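Local coordinates for hypothetical membrane protein (Corynebacterium glutamicum, PDB 6JSB), which binds heme through an iron-coordinating tyrosine in its HtaA-family domain and probably passes it along the corynebacterial heme uptake machinery, at residues G10-V16 and R55-V61; F20-L24 and W77-N81; D98-S102 and D171-T175; L115-S121 and F133-A139. One frame throughout, in Å; residues are numbered along the deposited sequence. Where two conformers were deposited one is given.

Interaction 1: residues G10-V16 and R55-V61; sequences GTADWSV and REFTWPV
Residues 10-14 and 56-61 form neighbouring antiparallel strands, axes 4.5 Å apart and directions at 149°, that settle many polar groups through the backbone. Thr11 faces Pro60 and Asp13 faces Thr58 in non-hydrogen-bonded pairs; between them Ala12 and Trp59 form a hydrogen-bonded pair, Ala12 N to Trp59 O at 2.9 Å and Trp59 N to Ala12 O at 2.8 Å. Val61 N gives to Gly10 O (2.9 Å) and Trp14 N to Phe57 O (3.1 Å). This is part of the curled antiparallel sheet of the HtaA domain, in which strand 186-198 flanks residues 10-14 on the other edge. With chi1 m, Trp59 lies beside the backbone of the first strand, and its NE1 donates to Trp14 O at 3.1 Å. Three waters serve some of the remaining groups: one accepts from Gly10 N (3.0 Å) and donates to Val61 O (2.8 Å), another accepts from Phe57 N (2.9 Å) and meets Ser15 OG (2.6 Å), and a third donates to both Asp13 OD2 (2.9 Å) and Glu56 OE2 (2.6 Å), bridging two like charges. Thr11 OG1 is hydrogen-bonded to Asn189 and Ser15 O to Asn21. Arg55 turns away to a salt bridge with Glu25.

Interaction 2: residues F20-L24 and W77-N81; sequences FNNYL and WTGHN. With HEM (protoporphyrin IX containing Fe), chain C.
A short helix laid against a strand can deliver a metal ligand and its hydrogen-bonding partner to the same spot. Helix 20-24 and strand 77-81 run with axes 9.8 Å apart at 47°, Leu24 CA lying 6.4 Å from Gly79 CA. Apolar contacts fill one end: Phe20 (chi1 t) sets its edge against the face of Trp77 (chi1 m), ring centroids 4.9 Å apart and planes at 62°, while Leu24 CG meets Trp77 CD1 at 3.8 Å. Leu24 CD2 lies 3.9 Å from Gly79 N, where a beta carbon would clash. Two side-chain hydrogen bonds follow, Trp77 NE1 to Asn21 OD1 (2.9 Å) and His80 NE2 to Tyr23 OH (2.6 Å). His80 has positive phi and psi, near 56°, and its ND1 is hydrogen-bonded to Tyr34 OH. In the heme pocket Tyr23 OH is the axial ligand, 2.1 Å from HEM FE, and His80 CE1 comes within 3.1 Å of HEM C2B. By donating to the coordinating oxygen, His80 probably stabilises phenolate character in Tyr23.

Interaction 3: residues D98-S102 and D171-T175; sequences DLDFS and DVMGT. With HEM (protoporphyrin IX containing Fe), chain C.
Here side chains alone bridge a gap: strand 98-102 and the helix end at 171-175 come no closer than 8.0 Å between the CA atoms of Leu99 and Val172, and no hydrogen bond joins them. Leu99 (chi1 t, chi2 p) points at the helix, bringing CD1 to 3.7 Å from Val172 CG1 and CD2 to 3.8 Å from Met173 SD. Val172, chi1 t, also sets CG1 at the edge of the Phe101 ring, 3.6 Å from CE1. Just past this contact the helix closes in a Schellman motif, with Gly174 at positive phi (73°) as the C-prime residue; a beta carbon there would strike HEM C3C, so the heme edge rests close against the turn, Gly174 N lying 3.7 Å from HEM CAC. Met173 is the first residue to leave helical angles. Its chi1 and chi2, both m, bring SD toward the strand and into a Met-aromatic contact with Phe101 (chi1 m), 5.2 Å from the ring centroid in an oblique approach; chi3, also m, turns CE to Phe20 of helix 18-24.

Interaction 4: residues L115-S121 and F133-A139; sequences LLVDFKS and FLTGTQA
Strands 115-121 and 133-136 run antiparallel at 174°, their axes 4.6 Å apart. Ser121 pairs with Leu134 and Phe119 with Gly136 as hydrogen-bonded pairs, with Lys120 and Thr135 a non-hydrogen-bonded pair between them: Ser121 N to Leu134 O is 2.8 Å, Leu134 N to Ser121 O 2.7 Å, Phe119 N to Gly136 O 2.9 Å and Gly136 N to Phe119 O 3.1 Å. Toward Val117 the register slips by one in a G1 beta bulge, Gln138 (phi and psi both 49°) and Ala139 together facing Val117, whose N and O hydrogen-bond Ala139 O at 2.9 Å and Ala139 N at 2.8 Å. Bulges of this kind let a beta hairpin bend without losing its ladder, and here the chain turns a corner at 137 and 138 before continuing as strand 139-146 alongside the same partner. Asp118, chi1 m, secures the bulge: its OD1 accepts from Gln138 N (2.8 Å) and from Gln138 NE2 (2.9 Å), while Gln138 OE1 turns to Thr105. Phe119, chi1 p, lays a ring face over the Gly136 backbone, where a beta carbon would clash with CE2, and touches Ala139 CB through CE2 at 3.6 Å. Lys120, all chi angles t, stretches over Phe133 (chi1 m), CE 3.7 Å and NZ 4.5 Å from the ring centroid, a CH-pi contact joined to a cation-pi one. Ser121 OG is hydrogen-bonded to Val172 O.

In the fold
All four contacts belong to one HtaA domain, built on a curled antiparallel sheet whose strands 56-65, 68-81, 95-109 and 112-122 are successive neighbours. Along the chain interactions 1 and 2 alternate their segments, interaction 3 opens later, and interaction 4 falls between its two halves. Interactions 3 and 4 have centres about 8 Å apart, and interactions 2 and 3 about 11 Å; interaction 1 lies about 18 to 19 Å from the others, yet reaches interaction 2 through Val16 on Trp77 and interaction 4 through Trp14 on Leu115. Interactions 2 and 3 both touch the heme, so the part of the sheet holding strands 68-81 and 95-109 borders the pocket, where Ser19 and Tyr177 also hydrogen-bond the heme.

Interaction 1: residues G10-V16 and R55-V61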
# COMPACT_ATOMS: atom_id res chain seq x y z
N GLY A 10 -1.05 -4.07 16.43
CA GLY A 10 -2.34 -3.72 15.85
C GLY A 10 -2.37 -3.87 14.34
O GLY A 10 -1.68 -4.72 13.75
N THR A 11 -3.20 -3.05 13.68
CA THR A 11 -3.34 -3.14 12.23
C THR A 11 -3.51 -1.75 11.67
O THR A 11 -3.89 -0.81 12.39
CB THR A 11 -4.61 -3.94 11.79
OG1 THR A 11 -5.79 -3.36 12.43
CG2 THR A 11 -4.51 -5.41 12.20
N ALA A 12 -3.30 -1.63 10.37
CA ALA A 12 -3.70 -0.43 9.62
C ALA A 12 -4.70 -0.89 8.56
O ALA A 12 -4.44 -1.87 7.86
CB ALA A 12 -2.53 0.27 8.94
N ASP A 13 -5.79 -0.15 8.42
CA ASP A 13 -6.78 -0.37 7.37
C ASP A 13 -6.47 0.59 6.24
O ASP A 13 -6.64 1.79 6.42
CB ASP A 13 -8.21 -0.11 7.87
CG ASP A 13 -8.82 -1.27 8.70
OD1 ASP A 13 -8.36 -1.52 9.85
OD2 ASP A 13 -9.80 -1.90 8.23
N TRP A 14 -6.10 0.07 5.06
CA TRP A 14 -5.75 0.96 3.92
C TRP A 14 -6.08 0.22 2.64
O TRP A 14 -5.36 -0.73 2.29
CB TRP A 14 -4.27 1.34 3.96
CG TRP A 14 -3.90 2.29 2.86
CD1 TRP A 14 -4.59 3.43 2.48
CD2 TRP A 14 -2.79 2.16 1.99
NE1 TRP A 14 -3.91 4.03 1.40
CE2 TRP A 14 -2.86 3.23 1.05
CE3 TRP A 14 -1.77 1.19 1.87
CZ2 TRP A 14 -1.90 3.42 0.06
CZ3 TRP A 14 -0.80 1.38 0.81
CH2 TRP A 14 -0.89 2.48 -0.05
N SER A 15 -7.12 0.69 1.91
CA SER A 15 -7.54 -0.01 0.68
C SER A 15 -6.73 0.38 -0.55
O SER A 15 -7.02 -0.10 -1.64
CB SER A 15 -9.02 0.29 0.36
OG SER A 15 -9.80 -0.06 1.48
N VAL A 16 -5.74 1.26 -0.40
CA VAL A 16 -4.86 1.80 -1.44
C VAL A 16 -5.64 2.82 -2.27
O VAL A 16 -5.35 4.03 -2.22
CB VAL A 16 -4.22 0.67 -2.32
CG1 VAL A 16 -3.26 1.30 -3.33
CG2 VAL A 16 -3.41 -0.28 -1.41
N ARG A 55 -13.34 -3.83 -1.89
CA ARG A 55 -12.22 -4.55 -1.31
C ARG A 55 -11.57 -3.71 -0.23
O ARG A 55 -11.38 -2.47 -0.37
CB ARG A 55 -11.17 -4.88 -2.39
CG ARG A 55 -9.98 -5.69 -1.80
CD ARG A 55 -9.09 -6.14 -2.97
NE ARG A 55 -9.67 -7.22 -3.83
CZ ARG A 55 -9.55 -8.51 -3.55
NH1 ARG A 55 -9.02 -8.93 -2.39
NH2 ARG A 55 -9.98 -9.41 -4.46
N GLU A 56 -11.18 -4.39 0.83
CA GLU A 56 -10.44 -3.75 1.95
C GLU A 56 -9.17 -4.54 2.22
O GLU A 56 -9.10 -5.76 1.96
CB GLU A 56 -11.33 -3.77 3.23
CG GLU A 56 -12.55 -2.86 3.07
CD GLU A 56 -13.41 -2.83 4.31
OE1 GLU A 56 -14.30 -3.67 4.39
OE2 GLU A 56 -13.18 -1.99 5.23
N PHE A 57 -8.14 -3.85 2.72
CA PHE A 57 -6.93 -4.54 3.17
C PHE A 57 -6.62 -4.14 4.60
O PHE A 57 -6.66 -2.93 4.91
CB PHE A 57 -5.67 -4.14 2.32
CG PHE A 57 -5.76 -4.40 0.85
CD1 PHE A 57 -5.79 -3.33 -0.04
CD2 PHE A 57 -5.77 -5.71 0.37
CE1 PHE A 57 -5.85 -3.54 -1.44
CE2 PHE A 57 -5.81 -5.92 -0.98
CZ PHE A 57 -5.87 -4.86 -1.89
N THR A 58 -6.24 -5.10 5.44
CA THR A 58 -5.65 -4.73 6.73
C THR A 58 -4.19 -5.16 6.69
O THR A 58 -3.87 -6.22 6.15
CB THR A 58 -6.32 -5.37 7.95
OG1 THR A 58 -6.01 -6.77 7.97
CG2 THR A 58 -7.82 -5.14 7.91
N TRP A 59 -3.31 -4.31 7.19
CA TRP A 59 -1.88 -4.54 7.17
C TRP A 59 -1.41 -4.72 8.61
O TRP A 59 -1.80 -3.91 9.48
CB TRP A 59 -1.15 -3.31 6.54
CG TRP A 59 -1.62 -2.95 5.12
CD1 TRP A 59 -2.79 -2.30 4.79
CD2 TRP A 59 -0.91 -3.16 3.88
NE1 TRP A 59 -2.86 -2.11 3.42
CE2 TRP A 59 -1.73 -2.64 2.84
CE3 TRP A 59 0.32 -3.76 3.57
CZ2 TRP A 59 -1.34 -2.63 1.52
CZ3 TRP A 59 0.72 -3.78 2.21
CH2 TRP A 59 -0.11 -3.23 1.21
N PRO A 60 -0.58 -5.73 8.91
CA PRO A 60 -0.22 -5.99 10.30
C PRO A 60 0.83 -5.01 10.78
O PRO A 60 1.79 -4.73 10.08
CB PRO A 60 0.33 -7.43 10.26
CG PRO A 60 0.94 -7.54 8.81
CD PRO A 60 -0.06 -6.76 7.97
N VAL A 61 0.68 -4.52 12.02
CA VAL A 61 1.71 -3.69 12.64
C VAL A 61 2.85 -4.57 13.13
O VAL A 61 2.63 -5.57 13.84
CB VAL A 61 1.13 -2.88 13.80
CG1 VAL A 61 2.31 -2.15 14.59
CG2 VAL A 61 0.15 -1.86 13.21
O HOH W 1 0.69 -6.35 15.65
O HOH W 2 -10.93 -0.90 5.78
O HOH W 3 -8.99 -1.19 3.65

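Interaction 2: residues F20-L24 and W77-N81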
# COMPACT_ATOMS: atom_id res chain seq x y z
N PHE A 20 -9.16 2.08 -7.90
CA PHE A 20 -8.06 1.36 -8.56
C PHE A 20 -8.35 -0.13 -8.49
O PHE A 20 -8.24 -0.86 -9.49
CB PHE A 20 -6.71 1.67 -7.89
CG PHE A 20 -5.59 0.90 -8.55
CD1 PHE A 20 -5.21 1.22 -9.86
CD2 PHE A 20 -4.98 -0.11 -7.86
CE1 PHE A 20 -4.19 0.48 -10.50
CE2 PHE A 20 -3.93 -0.85 -8.47
CZ PHE A 20 -3.56 -0.55 -9.80
N ASN A 21 -8.78 -0.61 -7.31
CA ASN A 21 -9.14 -2.04 -7.22
C ASN A 21 -10.31 -2.37 -8.11
O ASN A 21 -10.35 -3.44 -8.74
CB ASN A 21 -9.49 -2.41 -5.77
CG ASN A 21 -8.29 -2.22 -4.81
OD1 ASN A 21 -7.15 -2.51 -5.16
ND2 ASN A 21 -8.58 -1.78 -3.58
N ASN A 22 -11.29 -1.49 -8.17
CA ASN A 22 -12.44 -1.69 -9.08
C ASN A 22 -11.99 -1.80 -10.53
O ASN A 22 -12.46 -2.65 -11.30
CB ASN A 22 -13.39 -0.50 -8.94
CG ASN A 22 -14.65 -0.69 -9.74
OD1 ASN A 22 -15.39 -1.63 -9.46
ND2 ASN A 22 -14.90 0.14 -10.74
N TYR A 23 -11.07 -0.92 -10.96
CA TYR A 23 -10.57 -0.97 -12.33
C TYR A 23 -9.73 -2.22 -12.57
O TYR A 23 -9.90 -2.91 -13.58
CB TYR A 23 -9.74 0.30 -12.56
CG TYR A 23 -8.59 0.12 -13.50
CD1 TYR A 23 -8.81 0.09 -14.89
CD2 TYR A 23 -7.28 0.09 -13.03
CE1 TYR A 23 -7.65 -0.04 -15.78
CE2 TYR A 23 -6.18 -0.03 -13.90
CZ TYR A 23 -6.39 -0.10 -15.24
OH TYR A 23 -5.35 -0.23 -16.10
N LEU A 24 -8.83 -2.53 -11.64
CA LEU A 24 -7.87 -3.62 -11.87
C LEU A 24 -8.59 -4.97 -11.93
O LEU A 24 -8.25 -5.82 -12.76
CB LEU A 24 -6.79 -3.55 -10.76
CG LEU A 24 -5.55 -4.49 -10.94
CD1 LEU A 24 -5.91 -5.94 -10.41
CD2 LEU A 24 -5.05 -4.58 -12.39
N TRP A 77 -0.82 -6.53 -7.62
CA TRP A 77 -1.89 -6.39 -8.62
C TRP A 77 -1.33 -6.71 -10.01
O TRP A 77 -0.23 -6.25 -10.36
CB TRP A 77 -2.38 -4.95 -8.69
CG TRP A 77 -3.04 -4.36 -7.47
CD1 TRP A 77 -4.39 -4.13 -7.31
CD2 TRP A 77 -2.39 -3.79 -6.31
NE1 TRP A 77 -4.62 -3.49 -6.11
CE2 TRP A 77 -3.41 -3.30 -5.47
CE3 TRP A 77 -1.04 -3.69 -5.90
CZ2 TRP A 77 -3.12 -2.65 -4.24
CZ3 TRP A 77 -0.75 -3.07 -4.70
CH2 TRP A 77 -1.79 -2.57 -3.86
N THR A 78 -2.11 -7.42 -10.82
CA THR A 78 -1.66 -7.74 -12.18
C THR A 78 -2.83 -7.59 -13.14
O THR A 78 -3.93 -8.09 -12.88
CB THR A 78 -1.12 -9.19 -12.28
OG1 THR A 78 -1.93 -10.09 -11.53
CG2 THR A 78 0.32 -9.28 -11.67
N GLY A 79 -2.58 -6.94 -14.27
CA GLY A 79 -3.58 -6.84 -15.33
C GLY A 79 -2.96 -6.52 -16.69
O GLY A 79 -1.74 -6.41 -16.85
N HIS A 80 -3.82 -6.44 -17.71
CA HIS A 80 -3.37 -6.12 -19.07
C HIS A 80 -2.29 -7.09 -19.55
O HIS A 80 -1.25 -6.68 -20.04
CB HIS A 80 -2.87 -4.64 -19.19
CG HIS A 80 -3.93 -3.63 -18.85
ND1 HIS A 80 -4.93 -3.27 -19.75
CD2 HIS A 80 -4.12 -2.88 -17.73
CE1 HIS A 80 -5.72 -2.37 -19.15
NE2 HIS A 80 -5.24 -2.12 -17.94
N ASN A 81 -2.61 -8.37 -19.53
CA ASN A 81 -1.63 -9.36 -19.95
C ASN A 81 -1.44 -9.37 -21.46
O ASN A 81 -2.36 -9.66 -22.23
CB ASN A 81 -2.02 -10.76 -19.50
CG ASN A 81 -0.81 -11.68 -19.53
OD1 ASN A 81 -0.28 -11.96 -20.62
ND2 ASN A 81 -0.32 -12.08 -18.37
CHA HEM C . -7.06 3.60 -15.59
CHB HEM C . -6.25 1.18 -19.71
CHC HEM C . -1.71 0.23 -18.15
CHD HEM C . -2.67 2.40 -13.86
C1A HEM C . -7.18 3.09 -16.87
C2A HEM C . -8.31 3.36 -17.73
C3A HEM C . -8.13 2.68 -18.89
C4A HEM C . -6.85 1.99 -18.76
CMA HEM C . -9.07 2.64 -20.13
CAA HEM C . -9.49 4.27 -17.34
CBA HEM C . -10.62 3.43 -16.76
CGA HEM C . -11.62 4.34 -16.07
O1A HEM C . -12.68 3.83 -15.63
O2A HEM C . -11.31 5.57 -15.94
C1B HEM C . -4.96 0.71 -19.63
C2B HEM C . -4.30 -0.07 -20.67
C3B HEM C . -3.04 -0.33 -20.25
C4B HEM C . -2.87 0.25 -18.92
CMB HEM C . -4.99 -0.44 -22.01
CAB HEM C . -1.90 -1.12 -20.96
CBB HEM C . -2.16 -2.01 -21.93
C1C HEM C . -1.57 0.72 -16.85
C2C HEM C . -0.38 0.60 -16.03
C3C HEM C . -0.64 1.15 -14.82
C4C HEM C . -1.99 1.70 -14.87
CMC HEM C . 0.91 -0.16 -16.43
CAC HEM C . 0.37 1.15 -13.69
CBC HEM C . -0.08 1.10 -12.44
C1D HEM C . -3.94 2.91 -13.98
C2D HEM C . -4.61 3.69 -12.96
C3D HEM C . -5.83 4.04 -13.41
C4D HEM C . -5.99 3.47 -14.74
CMD HEM C . -3.94 4.07 -11.63
CAD HEM C . -6.89 4.87 -12.63
CBD HEM C . -7.86 3.86 -11.97
CGD HEM C . -8.88 4.66 -11.17
O1D HEM C . -9.77 5.28 -11.83
O2D HEM C . -8.74 4.66 -9.90
NA HEM C . -6.26 2.25 -17.53
NB HEM C . -4.08 0.85 -18.59
NC HEM C . -2.52 1.42 -16.11
ND HEM C . -4.82 2.79 -15.02
FE HEM C . -4.41 1.59 -16.68

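Interaction 3: residues D98-S102 and D171-T175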
# COMPACT_ATOMS: atom_id res chain seq x y z
N ASP A 98 1.80 -4.33 -13.54
CA ASP A 98 2.29 -5.32 -12.58
C ASP A 98 2.90 -4.53 -11.43
O ASP A 98 3.99 -3.96 -11.57
CB ASP A 98 3.31 -6.26 -13.26
CG ASP A 98 3.69 -7.45 -12.40
OD1 ASP A 98 3.77 -7.32 -11.16
OD2 ASP A 98 3.98 -8.56 -12.97
N LEU A 99 2.15 -4.45 -10.35
CA LEU A 99 2.40 -3.50 -9.25
C LEU A 99 2.43 -4.25 -7.92
O LEU A 99 1.56 -5.08 -7.64
CB LEU A 99 1.25 -2.47 -9.21
CG LEU A 99 1.21 -1.57 -7.97
CD1 LEU A 99 2.40 -0.60 -7.88
CD2 LEU A 99 -0.09 -0.73 -8.02
N ASP A 100 3.42 -3.96 -7.08
CA ASP A 100 3.51 -4.63 -5.79
C ASP A 100 3.87 -3.59 -4.75
O ASP A 100 4.80 -2.80 -4.97
CB ASP A 100 4.59 -5.69 -5.82
CG ASP A 100 4.54 -6.58 -4.63
OD1 ASP A 100 3.96 -7.71 -4.71
OD2 ASP A 100 5.11 -6.20 -3.58
N PHE A 101 3.10 -3.52 -3.65
CA PHE A 101 3.41 -2.67 -2.50
C PHE A 101 3.68 -3.57 -1.31
O PHE A 101 2.88 -4.45 -1.02
CB PHE A 101 2.24 -1.74 -2.14
CG PHE A 101 2.01 -0.58 -3.08
CD1 PHE A 101 3.05 0.03 -3.72
CD2 PHE A 101 0.77 -0.00 -3.20
CE1 PHE A 101 2.84 1.19 -4.53
CE2 PHE A 101 0.55 1.13 -4.05
CZ PHE A 101 1.59 1.71 -4.71
N SER A 102 4.75 -3.28 -0.54
CA SER A 102 4.96 -4.14 0.62
C SER A 102 5.63 -3.32 1.73
O SER A 102 6.18 -2.25 1.49
CB SER A 102 5.76 -5.38 0.28
OG SER A 102 7.06 -5.05 -0.17
N ASP A 171 4.69 8.23 -10.82
CA ASP A 171 5.26 7.26 -11.74
C ASP A 171 4.95 5.82 -11.35
O ASP A 171 4.90 4.96 -12.22
CB ASP A 171 6.77 7.50 -11.79
CG ASP A 171 7.08 8.83 -12.46
OD1 ASP A 171 6.44 9.08 -13.50
OD2 ASP A 171 7.87 9.61 -11.90
N VAL A 172 4.77 5.55 -10.05
CA VAL A 172 4.43 4.21 -9.61
C VAL A 172 3.09 3.77 -10.18
O VAL A 172 2.92 2.60 -10.59
CB VAL A 172 4.43 4.14 -8.07
CG1 VAL A 172 3.96 2.70 -7.61
CG2 VAL A 172 5.87 4.42 -7.52
N MET A 173 2.13 4.70 -10.24
CA MET A 173 0.77 4.41 -10.70
C MET A 173 0.58 4.73 -12.19
O MET A 173 -0.52 5.10 -12.63
CB MET A 173 -0.24 5.17 -9.82
CG MET A 173 -0.09 4.88 -8.34
SD MET A 173 -0.19 3.09 -7.96
CE MET A 173 -1.96 2.77 -8.37
N GLY A 174 1.65 4.60 -12.99
CA GLY A 174 1.51 4.66 -14.45
C GLY A 174 1.24 6.04 -15.02
O GLY A 174 0.94 6.16 -16.21
N THR A 175 1.41 7.09 -14.22
CA THR A 175 1.05 8.48 -14.53
C THR A 175 -0.46 8.69 -14.73
O THR A 175 -0.88 9.74 -15.22
CB THR A 175 1.86 9.07 -15.72
OG1 THR A 175 1.39 8.58 -16.99
CG2 THR A 175 3.36 8.71 -15.52
CHA HEM C . -7.06 3.60 -15.59
CHB HEM C . -6.25 1.18 -19.71
CHC HEM C . -1.71 0.23 -18.15
CHD HEM C . -2.67 2.40 -13.86
C1A HEM C . -7.18 3.09 -16.87
C2A HEM C . -8.31 3.36 -17.73
C3A HEM C . -8.13 2.68 -18.89
C4A HEM C . -6.85 1.99 -18.76
CMA HEM C . -9.07 2.64 -20.13
CAA HEM C . -9.49 4.27 -17.34
CBA HEM C . -10.62 3.43 -16.76
CGA HEM C . -11.62 4.34 -16.07
O1A HEM C . -12.68 3.83 -15.63
O2A HEM C . -11.31 5.57 -15.94
C1B HEM C . -4.96 0.71 -19.63
C2B HEM C . -4.30 -0.07 -20.67
C3B HEM C . -3.04 -0.33 -20.25
C4B HEM C . -2.87 0.25 -18.92
CMB HEM C . -4.99 -0.44 -22.01
CAB HEM C . -1.90 -1.12 -20.96
CBB HEM C . -2.16 -2.01 -21.93
C1C HEM C . -1.57 0.72 -16.85
C2C HEM C . -0.38 0.60 -16.03
C3C HEM C . -0.64 1.15 -14.82
C4C HEM C . -1.99 1.70 -14.87
CMC HEM C . 0.91 -0.16 -16.43
CAC HEM C . 0.37 1.15 -13.69
CBC HEM C . -0.08 1.10 -12.44
C1D HEM C . -3.94 2.91 -13.98
C2D HEM C . -4.61 3.69 -12.96
C3D HEM C . -5.83 4.04 -13.41
C4D HEM C . -5.99 3.47 -14.74
CMD HEM C . -3.94 4.07 -11.63
CAD HEM C . -6.89 4.87 -12.63
CBD HEM C . -7.86 3.86 -11.97
CGD HEM C . -8.88 4.66 -11.17
O1D HEM C . -9.77 5.28 -11.83
O2D HEM C . -8.74 4.66 -9.90
NA HEM C . -6.26 2.25 -17.53
NB HEM C . -4.08 0.85 -18.59
NC HEM C . -2.52 1.42 -16.11
ND HEM C . -4.82 2.79 -15.02
FE HEM C . -4.41 1.59 -16.68

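Interaction 4: residues L115-S121 and F133-A139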
# COMPACT_ATOMS: atom_id res chain seq x y z
N LEU A 115 3.50 8.24 4.00
CA LEU A 115 3.34 6.80 3.83
C LEU A 115 4.51 6.34 2.95
O LEU A 115 4.59 6.73 1.78
CB LEU A 115 2.00 6.47 3.16
CG LEU A 115 1.67 4.97 3.00
CD1 LEU A 115 1.69 4.24 4.31
CD2 LEU A 115 0.28 4.93 2.33
N LEU A 116 5.43 5.54 3.53
CA LEU A 116 6.54 4.95 2.80
C LEU A 116 6.17 3.54 2.40
O LEU A 116 5.48 2.84 3.14
CB LEU A 116 7.79 4.87 3.67
CG LEU A 116 8.17 6.18 4.37
CD1 LEU A 116 9.51 6.01 5.13
CD2 LEU A 116 8.33 7.23 3.36
N VAL A 117 6.63 3.09 1.23
CA VAL A 117 6.32 1.71 0.83
C VAL A 117 7.48 1.18 0.01
O VAL A 117 8.17 1.91 -0.68
CB VAL A 117 5.03 1.55 -0.03
CG1 VAL A 117 3.78 1.85 0.79
CG2 VAL A 117 5.08 2.35 -1.33
N ASP A 118 7.69 -0.14 0.10
CA ASP A 118 8.54 -0.82 -0.87
C ASP A 118 7.70 -1.12 -2.11
O ASP A 118 6.60 -1.70 -1.99
CB ASP A 118 9.06 -2.15 -0.33
CG ASP A 118 9.94 -2.03 0.88
OD1 ASP A 118 10.39 -0.91 1.22
OD2 ASP A 118 10.19 -3.10 1.50
N PHE A 119 8.16 -0.69 -3.28
CA PHE A 119 7.31 -0.88 -4.48
C PHE A 119 8.11 -1.48 -5.61
O PHE A 119 9.34 -1.36 -5.69
CB PHE A 119 6.62 0.41 -5.01
CG PHE A 119 7.56 1.39 -5.68
CD1 PHE A 119 7.83 1.30 -7.04
CD2 PHE A 119 8.14 2.37 -4.95
CE1 PHE A 119 8.73 2.16 -7.69
CE2 PHE A 119 9.03 3.28 -5.58
CZ PHE A 119 9.32 3.17 -6.93
N LYS A 120 7.37 -2.21 -6.46
CA LYS A 120 7.93 -2.73 -7.69
C LYS A 120 6.78 -2.60 -8.69
O LYS A 120 5.71 -3.22 -8.50
CB LYS A 120 8.38 -4.20 -7.48
CG LYS A 120 8.94 -4.90 -8.72
CD LYS A 120 9.11 -6.42 -8.38
CE LYS A 120 9.73 -7.26 -9.54
NZ LYS A 120 9.31 -8.68 -9.39
N SER A 121 6.94 -1.76 -9.71
CA SER A 121 5.83 -1.48 -10.62
C SER A 121 6.35 -1.31 -12.04
O SER A 121 7.26 -0.50 -12.26
CB SER A 121 5.13 -0.19 -10.17
OG SER A 121 4.01 0.08 -11.03
N PHE A 133 10.42 -3.05 -14.64
CA PHE A 133 9.98 -2.57 -13.33
C PHE A 133 10.75 -1.33 -12.83
O PHE A 133 11.99 -1.28 -12.89
CB PHE A 133 10.16 -3.68 -12.31
CG PHE A 133 9.20 -4.81 -12.52
CD1 PHE A 133 7.91 -4.70 -12.08
CD2 PHE A 133 9.62 -5.98 -13.12
CE1 PHE A 133 7.02 -5.74 -12.24
CE2 PHE A 133 8.73 -7.07 -13.31
CZ PHE A 133 7.42 -6.94 -12.86
N LEU A 134 10.00 -0.36 -12.31
CA LEU A 134 10.51 0.69 -11.44
C LEU A 134 10.47 0.12 -10.02
O LEU A 134 9.52 -0.58 -9.65
CB LEU A 134 9.60 1.94 -11.51
CG LEU A 134 9.31 2.45 -12.92
CD1 LEU A 134 8.26 3.52 -12.94
CD2 LEU A 134 10.59 3.01 -13.48
N THR A 135 11.50 0.41 -9.22
CA THR A 135 11.51 -0.12 -7.86
C THR A 135 11.95 0.97 -6.90
O THR A 135 12.69 1.91 -7.25
CB THR A 135 12.42 -1.36 -7.68
OG1 THR A 135 13.80 -1.01 -7.97
CG2 THR A 135 12.00 -2.54 -8.60
N GLY A 136 11.54 0.79 -5.64
CA GLY A 136 11.96 1.68 -4.56
C GLY A 136 11.82 0.98 -3.23
O GLY A 136 10.90 0.18 -3.02
N THR A 137 12.73 1.27 -2.32
CA THR A 137 12.66 0.74 -0.96
C THR A 137 12.27 1.88 -0.03
O THR A 137 12.98 2.91 -0.00
CB THR A 137 14.01 0.16 -0.55
OG1 THR A 137 14.30 -0.96 -1.41
CG2 THR A 137 13.96 -0.29 0.93
N GLN A 138 11.16 1.71 0.70
CA GLN A 138 10.64 2.75 1.62
C GLN A 138 10.56 4.10 0.92
O GLN A 138 11.01 5.15 1.44
CB GLN A 138 11.47 2.85 2.90
CG GLN A 138 11.46 1.51 3.66
CD GLN A 138 10.11 1.23 4.24
OE1 GLN A 138 9.68 1.89 5.17
NE2 GLN A 138 9.42 0.26 3.68
N ALA A 139 9.97 4.07 -0.27
CA ALA A 139 9.80 5.30 -1.03
C ALA A 139 8.57 6.06 -0.54
O ALA A 139 7.58 5.45 -0.12
CB ALA A 139 9.66 4.96 -2.50